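Local atomic coordinates of beta-2-microglobulin (Ctenopharyngodon idella, PDB entry 6LBE), a protein that probably pairs with MHC class I heavy chains as their light subunit and so takes part in presenting peptides to the immune system. Residues B[47-53]-B[65-70]. Residues are numbered along the deposited sequence; the frame is centred on the assembly and turned at random.
Sequences IPGSTQT and LTKYVD
T51 and Y68 form an antiparallel hydrogen-bonded pair. T51 N donates to Y68 O at 3.0 Å, and Y68 N donates back to T51 O at 3.2 Å. The next backbone bond runs from T53 N to T66 O. Its return partner is a side chain: T66 N donates to T53 OG1 at 3.0 Å. The T53 hydroxyl lies between its own backbone N and carbonyl carbon (chi1 61°), where it takes the place of a main-chain acceptor. Q52 and K67, a non-hydrogen-bonded pair, lie between these bonds. Their backbones add CA-H...O contacts, such as K67 CA to T51 O at 3.1 Å.

T51 and Y68 also meet through their side chains. T51 CB sits over one face of the Y68 ring, 3.9 Å from its centroid, in a CH-pi contact. With Y68 chi1 at 56°, its side chain runs alongside that of T51, pointing the same way.

On the other face of the sheet, the K67 chain passes S50, with K67 CD 3.6 Å from S50 OG. It crosses Q52, K67 CE coming 3.4 Å from Q52 NE2. The K67 ammonium is hydrogen-bonded to I38 O of the facing sheet. At the loop end, I47 CG2 meets V69 CG2 at 4.0 Å. V69 also packs on L40, inside the sandwich.

One water bridges G49 O and T51 OG1. The contact joins strand 51-57, outermost of its sheet within this chain, to strand 63-71 in the immunoglobulin C1-type sandwich. L65, T66 and Y68 also pack against the chain of another protein. Three main-chain bonds thus join the strands, and the T53 hydroxyl adds a fourth where strand 51-57 is interrupted.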
ATOM      1  N   ILE B  47      20.115  -5.279 -11.099  1.00 17.38           N
ATOM      2  CA  ILE B  47      19.794  -4.370 -12.190  1.00 16.79           C
ATOM      3  C   ILE B  47      19.896  -2.937 -11.676  1.00 21.64           C
ATOM      4  O   ILE B  47      19.264  -2.599 -10.661  1.00 22.48           O
ATOM      5  CB  ILE B  47      18.405  -4.682 -12.764  1.00 15.73           C
ATOM      6  CG1 ILE B  47      18.228  -6.202 -12.875  1.00 15.24           C
ATOM      7  CG2 ILE B  47      18.210  -4.000 -14.123  1.00 15.77           C
ATOM      8  CD1 ILE B  47      16.859  -6.631 -13.404  1.00 13.18           C
ATOM      9  N   PRO B  48      20.676  -2.068 -12.318  1.00 16.43           N
ATOM     10  CA  PRO B  48      20.771  -0.685 -11.843  1.00 17.36           C
ATOM     11  C   PRO B  48      19.513   0.115 -12.147  1.00 20.57           C
ATOM     12  O   PRO B  48      18.834  -0.102 -13.157  1.00 17.23           O
ATOM     13  CB  PRO B  48      21.976  -0.124 -12.613  1.00 18.16           C
ATOM     14  CG  PRO B  48      22.126  -0.988 -13.772  1.00 14.75           C
ATOM     15  CD  PRO B  48      21.668  -2.360 -13.359  1.00 13.10           C
ATOM     16  N   GLY B  49      19.227   1.071 -11.265  1.00 18.47           N
ATOM     17  CA  GLY B  49      18.176   2.038 -11.518  1.00 17.42           C
ATOM     18  C   GLY B  49      16.807   1.708 -10.963  1.00 12.51           C
ATOM     19  O   GLY B  49      15.818   2.275 -11.428  1.00  7.41           O
ATOM     20  N   SER B  50      16.721   0.840  -9.964  1.00 16.10           N
ATOM     21  CA  SER B  50      15.455   0.485  -9.338  1.00 14.45           C
ATOM     22  C   SER B  50      15.003   1.541  -8.333  1.00 16.59           C
ATOM     23  O   SER B  50      15.812   2.260  -7.736  1.00 16.08           O
ATOM     24  CB  SER B  50      15.586  -0.854  -8.619  1.00 15.13           C
ATOM     25  OG  SER B  50      16.615  -0.787  -7.646  1.00 18.23           O
ATOM     26  N   THR B  51      13.692   1.612  -8.134  1.00 15.56           N
ATOM     27  CA  THR B  51      13.078   2.531  -7.186  1.00 13.24           C
ATOM     28  C   THR B  51      12.447   1.719  -6.071  1.00 12.47           C
ATOM     29  O   THR B  51      11.941   0.623  -6.314  1.00 14.52           O
ATOM     30  CB  THR B  51      12.013   3.406  -7.867  1.00 11.66           C
ATOM     31  OG1 THR B  51      12.566   3.990  -9.049  1.00 13.40           O
ATOM     32  CG2 THR B  51      11.541   4.518  -6.958  1.00  9.28           C
ATOM     33  N   GLN B  52      12.482   2.249  -4.853  1.00 12.69           N
ATOM     34  CA  GLN B  52      11.829   1.603  -3.729  1.00 12.01           C
ATOM     35  C   GLN B  52      10.911   2.609  -3.063  1.00 15.03           C
ATOM     36  O   GLN B  52      11.353   3.691  -2.667  1.00 21.62           O
ATOM     37  CB  GLN B  52      12.829   1.048  -2.713  1.00 12.00           C
ATOM     38  CG  GLN B  52      12.172   0.043  -1.744  1.00 14.19           C
ATOM     39  CD  GLN B  52      13.125  -0.528  -0.724  1.00 13.51           C
ATOM     40  OE1 GLN B  52      13.010  -0.255   0.489  1.00 14.58           O
ATOM     41  NE2 GLN B  52      14.097  -1.311  -1.204  1.00  8.67           N
ATOM     42  N   THR B  53       9.637   2.252  -2.935  1.00 13.17           N
ATOM     43  CA  THR B  53       8.688   3.146  -2.300  1.00 13.44           C
ATOM     44  C   THR B  53       9.065   3.361  -0.837  1.00 16.61           C
ATOM     45  O   THR B  53       9.859   2.620  -0.254  1.00 17.57           O
ATOM     46  CB  THR B  53       7.269   2.589  -2.432  1.00 16.24           C
ATOM     47  OG1 THR B  53       7.178   1.307  -1.792  1.00 12.87           O
ATOM     48  CG2 THR B  53       6.927   2.438  -3.884  1.00  8.70           C
ATOM     49  N   LEU B  65       5.970  -2.737   0.872  1.00 15.59           N
ATOM     50  CA  LEU B  65       7.013  -2.034   0.152  1.00 15.68           C
ATOM     51  C   LEU B  65       7.018  -2.554  -1.272  1.00 12.82           C
ATOM     52  O   LEU B  65       6.680  -3.715  -1.513  1.00 16.58           O
ATOM     53  CB  LEU B  65       8.384  -2.241   0.812  1.00 14.06           C
ATOM     54  CG  LEU B  65       8.774  -1.336   1.980  1.00 15.15           C
ATOM     55  CD1 LEU B  65       9.967  -1.913   2.734  1.00 13.21           C
ATOM     56  CD2 LEU B  65       9.082   0.077   1.508  1.00 16.58           C
ATOM     57  N   THR B  66       7.394  -1.692  -2.211  1.00  9.78           N
ATOM     58  CA  THR B  66       7.503  -2.070  -3.614  1.00 11.57           C
ATOM     59  C   THR B  66       8.876  -1.685  -4.138  1.00 12.53           C
ATOM     60  O   THR B  66       9.428  -0.650  -3.752  1.00 19.84           O
ATOM     61  CB  THR B  66       6.423  -1.383  -4.497  1.00 13.56           C
ATOM     62  OG1 THR B  66       5.105  -1.666  -4.004  1.00 10.68           O
ATOM     63  CG2 THR B  66       6.525  -1.866  -5.933  1.00 13.85           C
ATOM     64  N   LYS B  67       9.431  -2.511  -5.010  1.00 12.26           N
ATOM     65  CA  LYS B  67      10.580  -2.114  -5.811  1.00 14.79           C
ATOM     66  C   LYS B  67      10.313  -2.491  -7.259  1.00 12.91           C
ATOM     67  O   LYS B  67       9.755  -3.554  -7.538  1.00 10.96           O
ATOM     68  CB  LYS B  67      11.894  -2.760  -5.335  1.00 11.46           C
ATOM     69  CG  LYS B  67      13.071  -2.496  -6.278  1.00 15.14           C
ATOM     70  CD  LYS B  67      14.421  -2.811  -5.667  1.00 11.67           C
ATOM     71  CE  LYS B  67      14.678  -1.984  -4.456  1.00  9.27           C
ATOM     72  NZ  LYS B  67      16.128  -2.009  -4.134  1.00 14.79           N
ATOM     73  N   TYR B  68      10.700  -1.610  -8.171  1.00 12.89           N
ATOM     74  CA  TYR B  68      10.494  -1.845  -9.590  1.00 12.35           C
ATOM     75  C   TYR B  68      11.667  -1.294 -10.384  1.00 14.96           C
ATOM     76  O   TYR B  68      12.432  -0.445  -9.905  1.00 15.27           O
ATOM     77  CB  TYR B  68       9.204  -1.203 -10.097  1.00 13.42           C
ATOM     78  CG  TYR B  68       9.113   0.274  -9.828  1.00 13.48           C
ATOM     79  CD1 TYR B  68       9.622   1.207 -10.735  1.00 13.42           C
ATOM     80  CD2 TYR B  68       8.519   0.741  -8.667  1.00 12.33           C
ATOM     81  CE1 TYR B  68       9.527   2.566 -10.483  1.00 10.27           C
ATOM     82  CE2 TYR B  68       8.427   2.082  -8.412  1.00 13.67           C
ATOM     83  CZ  TYR B  68       8.927   2.989  -9.324  1.00 12.35           C
ATOM     84  OH  TYR B  68       8.815   4.324  -9.055  1.00 16.30           O
ATOM     85  N   VAL B  69      11.776  -1.772 -11.623  1.00 12.18           N
ATOM     86  CA  VAL B  69      12.879  -1.414 -12.500  1.00 13.85           C
ATOM     87  C   VAL B  69      12.454  -1.753 -13.922  1.00 14.01           C
ATOM     88  O   VAL B  69      11.685  -2.689 -14.146  1.00 12.58           O
ATOM     89  CB  VAL B  69      14.170  -2.157 -12.075  1.00 11.45           C
ATOM     90  CG1 VAL B  69      14.030  -3.636 -12.349  1.00 14.43           C
ATOM     91  CG2 VAL B  69      15.352  -1.616 -12.791  1.00 11.32           C
ATOM     92  N   ASP B  70      12.923  -0.968 -14.881  1.00 12.56           N
ATOM     93  CA  ASP B  70      12.696  -1.349 -16.265  1.00 17.58           C
ATOM     94  C   ASP B  70      13.436  -2.652 -16.580  1.00 18.41           C
ATOM     95  O   ASP B  70      14.516  -2.928 -16.048  1.00 14.27           O
ATOM     96  CB  ASP B  70      13.139  -0.237 -17.219  1.00 18.25           C
ATOM     97  CG  ASP B  70      12.240   1.013 -17.147  1.00 29.06           C
ATOM     98  OD1 ASP B  70      11.194   0.985 -16.454  1.00 23.31           O
ATOM     99  OD2 ASP B  70      12.587   2.030 -17.797  1.00 32.65           O
TER
HETATM  100  O   HOH W   1      12.931   2.714 -11.313  1.00 15.12           O
HETATM  101  O   HOH W   2      17.666  -3.470  -6.746  1.00 21.04           O